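Local coordinates for protein alkaline phosphatase (Antarctic bacterium, PDB 2W5V) that probably hydrolyses phosphate monoesters as an alkaline phosphatase, using two zinc ions and a magnesium ion and passing through a phosphoserine intermediate, at residues A129-S132 with I133-T137; E151-I154 with A155-T159; E359-E362 with I363-I367. The protein carries 1 engineered substitution. All coordinates share one frame; numbering follows the deposited sequence.

Contact 1: A129-S132 with I133-T137. Engineered in segment 133-137: D135 (natural residue His). With MG (magnesium ion), chain I.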
ATOM      1  N   ALA B 129      10.305  15.068  16.928  1.00 16.68           N
ATOM      2  CA  ALA B 129      10.175  13.627  17.157  1.00 19.73           C
ATOM      3  C   ALA B 129       9.517  13.319  18.501  1.00 23.86           C
ATOM      4  O   ALA B 129       9.637  14.105  19.432  1.00 22.22           O
ATOM      5  CB  ALA B 129      11.537  12.970  17.094  1.00 17.24           C
ATOM      6  N   THR B 130       8.849  12.168  18.609  1.00 19.66           N
ATOM      7  CA  THR B 130       8.260  11.755  19.887  1.00 18.97           C
ATOM      8  C   THR B 130       9.177  10.802  20.648  1.00 22.48           C
ATOM      9  O   THR B 130       8.915  10.455  21.798  1.00 25.56           O
ATOM     10  CB  THR B 130       6.857  11.126  19.735  1.00 20.01           C
ATOM     11  OG1 THR B 130       6.935   9.974  18.887  1.00 22.48           O
ATOM     12  CG2 THR B 130       5.885  12.126  19.136  1.00 20.06           C
ATOM     13  N   SER B 131      10.252  10.378  19.997  1.00 19.44           N
ATOM     14  CA  SER B 131      11.310   9.645  20.679  1.00 22.39           C
ATOM     15  C   SER B 131      12.304  10.654  21.244  1.00 21.51           C
ATOM     16  O   SER B 131      12.066  11.863  21.222  1.00 22.54           O
ATOM     17  CB  SER B 131      12.044   8.732  19.691  1.00 19.75           C
ATOM     18  OG  SER B 131      12.561   9.488  18.598  1.00 21.83           O
ATOM     19  N   SER B 132      13.425  10.158  21.746  1.00 19.55           N
ATOM     20  CA  SER B 132      14.542  11.045  22.030  1.00 17.40           C
ATOM     21  C   SER B 132      14.939  11.727  20.727  1.00 16.35           C
ATOM     22  O   SER B 132      14.819  11.144  19.643  1.00 16.87           O
ATOM     23  CB  SER B 132      15.723  10.253  22.594  1.00 21.36           C
ATOM     24  OG  SER B 132      16.916  11.015  22.542  1.00 23.00           O
ATOM     25  N   ILE B 133      15.438  12.953  20.814  1.00 19.28           N
ATOM     26  CA  ILE B 133      15.893  13.626  19.605  1.00 20.77           C
ATOM     27  C   ILE B 133      17.147  12.949  19.036  1.00 20.98           C
ATOM     28  O   ILE B 133      17.563  13.228  17.906  1.00 19.36           O
ATOM     29  CB  ILE B 133      16.131  15.134  19.840  1.00 23.57           C
ATOM     30  CG1 ILE B 133      16.072  15.891  18.510  1.00 29.17           C
ATOM     31  CG2 ILE B 133      17.436  15.377  20.579  1.00 22.00           C
ATOM     32  CD1 ILE B 133      14.651  15.991  17.931  1.00 20.64           C
ATOM     33  N   THR B 134      17.734  12.047  19.816  1.00 16.12           N
ATOM     34  CA  THR B 134      18.977  11.385  19.416  1.00 19.81           C
ATOM     35  C   THR B 134      18.686  10.012  18.828  1.00 18.58           C
ATOM     36  O   THR B 134      19.615   9.281  18.459  1.00 17.23           O
ATOM     37  CB  THR B 134      19.928  11.183  20.604  1.00 24.86           C
ATOM     38  OG1 THR B 134      19.296  10.343  21.583  1.00 23.97           O
ATOM     39  CG2 THR B 134      20.295  12.523  21.238  1.00 23.67           C
ATOM     40  N   ASP B 135      17.404   9.652  18.764  1.00 18.72           N
ATOM     41  CA  ASP B 135      17.004   8.366  18.189  1.00 16.14           C
ATOM     42  C   ASP B 135      17.303   8.324  16.695  1.00 16.56           C
ATOM     43  O   ASP B 135      17.522   9.360  16.066  1.00 18.70           O
ATOM     44  CB  ASP B 135      15.522   8.067  18.453  1.00 22.40           C
ATOM     45  CG  ASP B 135      15.187   6.590  18.286  1.00 28.43           C
ATOM     46  OD1 ASP B 135      16.036   5.747  18.650  1.00 27.21           O
ATOM     47  OD2 ASP B 135      14.081   6.270  17.787  1.00 26.04           O
ATOM     48  N   ALA B 136      17.312   7.121  16.126  1.00 17.57           N
ATOM     49  CA  ALA B 136      17.828   6.918  14.776  1.00 15.59           C
ATOM     50  C   ALA B 136      17.208   7.838  13.718  1.00 19.27           C
ATOM     51  O   ALA B 136      17.921   8.376  12.869  1.00 17.20           O
ATOM     52  CB  ALA B 136      17.677   5.444  14.360  1.00 18.66           C
ATOM     53  N   THR B 137      15.888   8.015  13.756  1.00 13.93           N
ATOM     54  CA  THR B 137      15.215   8.786  12.711  1.00 15.87           C
ATOM     55  C   THR B 137      15.602  10.281  12.690  1.00 18.76           C
ATOM     56  O   THR B 137      16.087  10.775  11.663  1.00 20.17           O
ATOM     57  CB  THR B 137      13.675   8.612  12.763  1.00 19.09           C
ATOM     58  OG1 THR B 137      13.365   7.227  12.913  1.00 14.54           O
ATOM     59  CG2 THR B 137      13.037   9.120  11.476  1.00 12.85           C
TER
HETATM   60 MG    MG I1378      12.225   6.292  14.540  1.00 18.17          MG
HETATM   61  O   HOH W   1      13.215   7.818  15.928  1.00 16.99           O
HETATM   62  O   HOH W   2      13.898   4.867  15.238  1.00 20.67           O
HETATM   63  O   HOH W   3      10.942   5.402  16.085  1.00 17.09           O
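S132 and T134 meet through their hydroxyls: S132 OG donates to T134 OG1 at 2.7 Å. OG of S132 lies anti to its backbone N (chi1 164°), which swings it forward along the chain to T134, and T134 OG1 has a second partner in E151. The backbone carbonyl of S132 is the other fixed point. D135 N bonds to S132 O at 3.1 Å, well above the carbonyl plane, while S131 OG, 3.0 Å from the same S132 O, donates from the opposite face.

The N-H of D135 closes a type I beta turn, S132 to D135, which carries the chain from the end of strand 124-129 into helix 136-139, at the magnesium site of the alkaline phosphatase fold. I133 sits in the turn, and its CD1 packs at 4.4 Å against A129 CB while its side chain also reaches M158 and F174.

The engineered D135, histidine in the natural sequence, has its CB 3.3 Å from S131 OG. Its carboxylate stays in the second shell: water 1 donates to D135 OD2 at 2.6 Å, and water 2 probably donates to the same oxygen. Waters 1, 2 and 3 and T137 OG1, the last at 2.2 Å from the metal, ligate the magnesium ion, with D43 and E254 completing the six.

Contact 2: E151-I154 with A155-T159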
ATOM      1  N   GLU B 151      24.573   7.421  20.968  1.00 20.24           N
ATOM      2  CA  GLU B 151      23.634   8.524  21.156  1.00 18.03           C
ATOM      3  C   GLU B 151      24.216   9.755  21.847  1.00 18.36           C
ATOM      4  O   GLU B 151      23.786  10.876  21.572  1.00 22.09           O
ATOM      5  CB  GLU B 151      22.356   8.044  21.852  1.00 25.96           C
ATOM      6  CG  GLU B 151      21.394   7.366  20.887  1.00 21.63           C
ATOM      7  CD  GLU B 151      20.078   6.967  21.530  1.00 34.39           C
ATOM      8  OE1 GLU B 151      19.096   7.735  21.409  1.00 28.46           O
ATOM      9  OE2 GLU B 151      20.031   5.884  22.154  1.00 36.17           O
ATOM     10  N   GLU B 152      25.186   9.564  22.733  1.00 19.61           N
ATOM     11  CA  GLU B 152      25.876  10.720  23.309  1.00 22.83           C
ATOM     12  C   GLU B 152      26.717  11.442  22.248  1.00 20.77           C
ATOM     13  O   GLU B 152      26.825  12.666  22.257  1.00 21.41           O
ATOM     14  CB  GLU B 152      26.712  10.319  24.521  1.00 24.44           C
ATOM     15  CG  GLU B 152      25.848   9.863  25.690  1.00 37.36           C
ATOM     16  CD  GLU B 152      26.640   9.577  26.953  1.00 46.20           C
ATOM     17  OE1 GLU B 152      27.872   9.820  26.966  1.00 51.16           O
ATOM     18  OE2 GLU B 152      26.018   9.113  27.932  1.00 43.73           O
ATOM     19  N   GLU B 153      27.298  10.685  21.326  1.00 26.24           N
ATOM     20  CA  GLU B 153      28.003  11.293  20.195  1.00 19.41           C
ATOM     21  C   GLU B 153      27.029  12.070  19.313  1.00 18.21           C
ATOM     22  O   GLU B 153      27.328  13.168  18.839  1.00 19.10           O
ATOM     23  CB  GLU B 153      28.711  10.219  19.366  1.00 19.62           C
ATOM     24  CG  GLU B 153      29.442  10.757  18.134  1.00 24.87           C
ATOM     25  CD  GLU B 153      30.157   9.662  17.342  1.00 36.78           C
ATOM     26  OE1 GLU B 153      30.873   8.842  17.958  1.00 48.34           O
ATOM     27  OE2 GLU B 153      30.022   9.635  16.099  1.00 36.73           O
ATOM     28  N   ILE B 154      25.862  11.481  19.073  1.00 17.33           N
ATOM     29  CA  ILE B 154      24.835  12.121  18.267  1.00 15.67           C
ATOM     30  C   ILE B 154      24.375  13.435  18.896  1.00 19.83           C
ATOM     31  O   ILE B 154      24.208  14.441  18.201  1.00 20.30           O
ATOM     32  CB  ILE B 154      23.643  11.164  18.034  1.00 15.29           C
ATOM     33  CG1 ILE B 154      24.041  10.123  16.986  1.00 17.65           C
ATOM     34  CG2 ILE B 154      22.407  11.938  17.582  1.00 18.75           C
ATOM     35  CD1 ILE B 154      23.152   8.904  16.941  1.00 19.40           C
ATOM     36  N   ALA B 155      24.184  13.431  20.210  1.00 17.68           N
ATOM     37  CA  ALA B 155      23.829  14.657  20.917  1.00 19.59           C
ATOM     38  C   ALA B 155      24.890  15.741  20.708  1.00 24.47           C
ATOM     39  O   ALA B 155      24.567  16.896  20.428  1.00 22.00           O
ATOM     40  CB  ALA B 155      23.642  14.380  22.396  1.00 22.64           C
ATOM     41  N   MET B 156      26.158  15.373  20.849  1.00 22.65           N
ATOM     42  CA  MET B 156      27.234  16.322  20.590  1.00 19.67           C
ATOM     43  C   MET B 156      27.206  16.816  19.139  1.00 21.59           C
ATOM     44  O   MET B 156      27.502  17.982  18.882  1.00 23.59           O
ATOM     45  CB  MET B 156      28.600  15.705  20.906  1.00 18.12           C
ATOM     46  CG  MET B 156      29.754  16.674  20.712  1.00 24.39           C
ATOM     47  SD  MET B 156      29.805  17.921  22.020  1.00 36.86           S
ATOM     48  CE  MET B 156      30.149  16.888  23.443  1.00 46.89           C
ATOM     49  N   ASP B 157      26.864  15.931  18.198  1.00 23.31           N
ATOM     50  CA  ASP B 157      26.738  16.317  16.788  1.00 21.77           C
ATOM     51  C   ASP B 157      25.680  17.407  16.586  1.00 25.63           C
ATOM     52  O   ASP B 157      25.811  18.257  15.699  1.00 22.46           O
ATOM     53  CB  ASP B 157      26.388  15.107  15.913  1.00 19.93           C
ATOM     54  CG  ASP B 157      27.560  14.153  15.721  1.00 32.73           C
ATOM     55  OD1 ASP B 157      28.721  14.539  16.000  1.00 29.21           O
ATOM     56  OD2 ASP B 157      27.317  13.008  15.277  1.00 29.05           O
ATOM     57  N   MET B 158      24.627  17.369  17.396  1.00 21.83           N
ATOM     58  CA  MET B 158      23.582  18.387  17.318  1.00 27.77           C
ATOM     59  C   MET B 158      24.186  19.781  17.449  1.00 32.59           C
ATOM     60  O   MET B 158      23.803  20.710  16.737  1.00 35.44           O
ATOM     61  CB  MET B 158      22.519  18.163  18.403  1.00 28.34           C
ATOM     62  CG  MET B 158      21.467  19.277  18.506  1.00 26.37           C
ATOM     63  SD  MET B 158      20.340  19.285  17.099  1.00 32.91           S
ATOM     64  CE  MET B 158      19.228  17.957  17.562  1.00 30.90           C
ATOM     65  N   THR B 159      25.147  19.920  18.354  1.00 32.00           N
ATOM     66  CA  THR B 159      25.758  21.215  18.617  1.00 39.52           C
ATOM     67  C   THR B 159      26.583  21.721  17.435  1.00 38.71           C
ATOM     68  O   THR B 159      26.944  22.896  17.387  1.00 44.65           O
ATOM     69  CB  THR B 159      26.645  21.181  19.891  1.00 28.35           C
ATOM     70  OG1 THR B 159      27.918  20.594  19.583  1.00 27.99           O
ATOM     71  CG2 THR B 159      25.953  20.385  20.996  1.00 29.13           C
TER
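E151 O accepts from A155 N at 2.9 Å, the first of four successive i to i+4 backbone bonds that join the two halves of helix 151-158. A155 CB lies 3.6 Å from E151 O, and the methyl also touches Y173 and F174. The carboxylate of E151 has its partner in T134.

One residue on, E152 O takes M156 N at 3.1 Å, and a guanidinium N-H of R177 reaches the same carbonyl oxygen. The E152 carboxylate bonds to the backbone N-H of K178. M156 extends from its backbone with CG anti to N (chi1 -177°), then bends at the next two torsions, and its side chain touches V183.

E153 is followed a full alpha-helical turn later by D157. Their backbones are tied by D157 N to E153 O, but the side chains bring like charges together, E153 OE2 and D157 OD2 lying 4.4 Å apart. E153, D157 and H144 are seen to bind a magnesium ion in a crystal structure of this protein, but none is bound to this chain here, and the two carboxylates probably repel each other mildly. CG of D157 sits beside its backbone N (chi1 -73°), which folds it back to within 3.3 Å of E153 O. With an alanine here the carboxylate is gone, which is likely to leave E153 and H144 without their third protein partner when magnesium binds.

I154 O receives M158 N at 3.1 Å, a more bent bond (141° at the hydrogen). The I154 side chain packs on Y142, which M158 also touches.

Contact 3: E359-E362 with I363-I367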
ATOM      1  N   GLU B 359      13.124   3.078  -5.085  1.00 13.76           N
ATOM      2  CA  GLU B 359      13.887   2.757  -3.883  1.00 17.34           C
ATOM      3  C   GLU B 359      13.710   3.874  -2.864  1.00 16.13           C
ATOM      4  O   GLU B 359      13.583   5.039  -3.241  1.00 14.77           O
ATOM      5  CB  GLU B 359      15.368   2.568  -4.218  1.00 16.61           C
ATOM      6  CG  GLU B 359      15.629   1.419  -5.190  1.00 16.65           C
ATOM      7  CD  GLU B 359      15.466   0.046  -4.552  1.00 29.33           C
ATOM      8  OE1 GLU B 359      15.248  -0.032  -3.322  1.00 23.63           O
ATOM      9  OE2 GLU B 359      15.568  -0.963  -5.285  1.00 32.52           O
ATOM     10  N   ASN B 360      13.682   3.516  -1.578  1.00 14.08           N
ATOM     11  CA  ASN B 360      13.581   4.518  -0.512  1.00 17.13           C
ATOM     12  C   ASN B 360      14.558   5.691  -0.636  1.00 19.51           C
ATOM     13  O   ASN B 360      14.193   6.832  -0.340  1.00 17.49           O
ATOM     14  CB  ASN B 360      13.655   3.893   0.899  1.00 14.96           C
ATOM     15  CG  ASN B 360      14.974   3.171   1.181  1.00 15.63           C
ATOM     16  OD1 ASN B 360      15.831   3.017   0.309  1.00 16.13           O
ATOM     17  ND2 ASN B 360      15.130   2.718   2.420  1.00 12.59           N
ATOM     18  N   ASN B 361      15.787   5.437  -1.078  1.00 12.06           N
ATOM     19  CA  ASN B 361      16.751   6.539  -1.117  1.00 15.48           C
ATOM     20  C   ASN B 361      16.421   7.584  -2.173  1.00 14.93           C
ATOM     21  O   ASN B 361      16.957   8.689  -2.141  1.00 14.65           O
ATOM     22  CB  ASN B 361      18.197   6.061  -1.251  1.00 17.27           C
ATOM     23  CG  ASN B 361      18.453   5.311  -2.537  1.00 19.39           C
ATOM     24  OD1 ASN B 361      17.871   4.257  -2.777  1.00 15.26           O
ATOM     25  ND2 ASN B 361      19.353   5.840  -3.366  1.00 18.88           N
ATOM     26  N   GLU B 362      15.531   7.249  -3.103  1.00 15.81           N
ATOM     27  CA  GLU B 362      15.142   8.215  -4.134  1.00 18.01           C
ATOM     28  C   GLU B 362      14.288   9.344  -3.571  1.00 15.12           C
ATOM     29  O   GLU B 362      14.122  10.377  -4.213  1.00 16.95           O
ATOM     30  CB  GLU B 362      14.432   7.534  -5.310  1.00 15.84           C
ATOM     31  CG  GLU B 362      15.320   6.568  -6.085  1.00 17.93           C
ATOM     32  CD  GLU B 362      16.475   7.262  -6.791  1.00 36.70           C
ATOM     33  OE1 GLU B 362      16.404   8.491  -6.990  1.00 39.46           O
ATOM     34  OE2 GLU B 362      17.454   6.573  -7.151  1.00 45.02           O
ATOM     35  N   ILE B 363      13.724   9.145  -2.384  1.00 15.19           N
ATOM     36  CA  ILE B 363      13.004  10.228  -1.713  1.00 17.35           C
ATOM     37  C   ILE B 363      13.906  11.460  -1.640  1.00 19.22           C
ATOM     38  O   ILE B 363      13.466  12.578  -1.925  1.00 18.30           O
ATOM     39  CB  ILE B 363      12.582   9.851  -0.282  1.00 16.97           C
ATOM     40  CG1 ILE B 363      11.396   8.871  -0.299  1.00 10.04           C
ATOM     41  CG2 ILE B 363      12.237  11.105   0.520  1.00 12.75           C
ATOM     42  CD1 ILE B 363      10.084   9.477  -0.775  1.00 18.72           C
ATOM     43  N   PHE B 364      15.167  11.244  -1.268  1.00 17.93           N
ATOM     44  CA  PHE B 364      16.148  12.333  -1.164  1.00 16.19           C
ATOM     45  C   PHE B 364      16.333  13.017  -2.510  1.00 16.51           C
ATOM     46  O   PHE B 364      16.269  14.240  -2.612  1.00 17.37           O
ATOM     47  CB  PHE B 364      17.499  11.796  -0.675  1.00 15.26           C
ATOM     48  CG  PHE B 364      18.643  12.781  -0.802  1.00 15.22           C
ATOM     49  CD1 PHE B 364      19.030  13.561   0.281  1.00 17.23           C
ATOM     50  CD2 PHE B 364      19.340  12.914  -1.999  1.00 16.31           C
ATOM     51  CE1 PHE B 364      20.087  14.460   0.178  1.00 22.52           C
ATOM     52  CE2 PHE B 364      20.401  13.819  -2.113  1.00 19.29           C
ATOM     53  CZ  PHE B 364      20.771  14.591  -1.020  1.00 20.57           C
ATOM     54  N   HIS B 365      16.567  12.217  -3.543  1.00 15.81           N
ATOM     55  CA  HIS B 365      16.857  12.762  -4.860  1.00 17.83           C
ATOM     56  C   HIS B 365      15.657  13.481  -5.453  1.00 16.58           C
ATOM     57  O   HIS B 365      15.806  14.465  -6.172  1.00 17.43           O
ATOM     58  CB  HIS B 365      17.392  11.660  -5.766  1.00 18.27           C
ATOM     59  CG  HIS B 365      18.696  11.101  -5.284  1.00 21.17           C
ATOM     60  ND1 HIS B 365      19.888  11.786  -5.413  1.00 24.41           N
ATOM     61  CD2 HIS B 365      18.993   9.953  -4.630  1.00 21.82           C
ATOM     62  CE1 HIS B 365      20.862  11.072  -4.877  1.00 23.31           C
ATOM     63  NE2 HIS B 365      20.345   9.955  -4.393  1.00 20.50           N
ATOM     64  N   LYS B 366      14.465  12.997  -5.123  1.00 19.34           N
ATOM     65  CA  LYS B 366      13.243  13.644  -5.573  1.00 20.16           C
ATOM     66  C   LYS B 366      13.006  14.983  -4.872  1.00 18.85           C
ATOM     67  O   LYS B 366      12.559  15.932  -5.505  1.00 18.17           O
ATOM     68  CB  LYS B 366      12.039  12.707  -5.399  1.00 12.64           C
ATOM     69  CG  LYS B 366      12.101  11.470  -6.313  1.00 15.63           C
ATOM     70  CD  LYS B 366      10.939  10.517  -6.007  1.00 19.35           C
ATOM     71  CE  LYS B 366      10.902   9.355  -6.999  1.00 20.19           C
ATOM     72  NZ  LYS B 366      10.509   9.817  -8.363  1.00 18.44           N
ATOM     73  N   ILE B 367      13.293  15.065  -3.574  1.00 15.95           N
ATOM     74  CA  ILE B 367      13.159  16.349  -2.874  1.00 15.20           C
ATOM     75  C   ILE B 367      14.139  17.355  -3.466  1.00 20.26           C
ATOM     76  O   ILE B 367      13.789  18.496  -3.743  1.00 18.32           O
ATOM     77  CB  ILE B 367      13.410  16.227  -1.370  1.00 16.00           C
ATOM     78  CG1 ILE B 367      12.262  15.471  -0.697  1.00 16.51           C
ATOM     79  CG2 ILE B 367      13.561  17.608  -0.746  1.00 16.48           C
ATOM     80  CD1 ILE B 367      12.581  15.043   0.740  1.00 15.19           C
TER
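E362 and H365 touch through their side chains, the carboxylate atom OE1 of E362 standing 3.5 Å from H365 CB, with the carboxylate and ring planes 39° apart. CG of E362 lies beside its backbone N and the chain bends at chi2 (-65°), which brings the carboxylate round to the imidazole. CD2 of the H365 ring also comes 3.5 Å from N361 O. K366 runs along the same turn, its CG 3.1 Å from E362 O.

Backbone bonds set this turn. I363 N donates to N360 O at 3.1 Å, from above the carbonyl plane, and F364 N makes a weak bond to N361 O. K366 N to E362 O, 2.8 Å and nearly straight on to the carbonyl, is a regular alpha-helical bond. This is the opening of helix 362-371 near the C-terminus, reached through a type I beta turn, E359 to E362, from strand 356-359 at one edge of the central sheet.

Further out, G94 O receives both H365 NE2 and N361 ND2, which fixes the imidazole and the amide on one carbonyl. K96 bridges E359 and N360. K366 NZ bonds to E353 O, and its charge lies against Y358 as a cation-pi pair. F364 CD2 lies 3.6 Å above the plane of the H365 ring, over its centre, while F364 itself packs on I114 and I117.

In the fold
Contacts 1 and 2 are neighbours, their centres about 12 Å apart, and they touch directly: T134 OG1 probably hydrogen-bonds E151 OE1 at 2.6 Å, and I133 CG1 packs against M158 CE at 3.9 Å. Helix 151-158 thereby abuts the turn that leads into helix 136-139, where the magnesium ligand T137 sits. The E151 side chain is about 10 Å from the bound magnesium and about 13 Å from a zinc. Contact 3 stands apart, its nearest atoms about 11 Å from contact 1 and about 17 Å from contact 2, yet the side chain of N360 is about 10 Å from a zinc ion and about 7 and 8 Å from the side chains of D301 and H302.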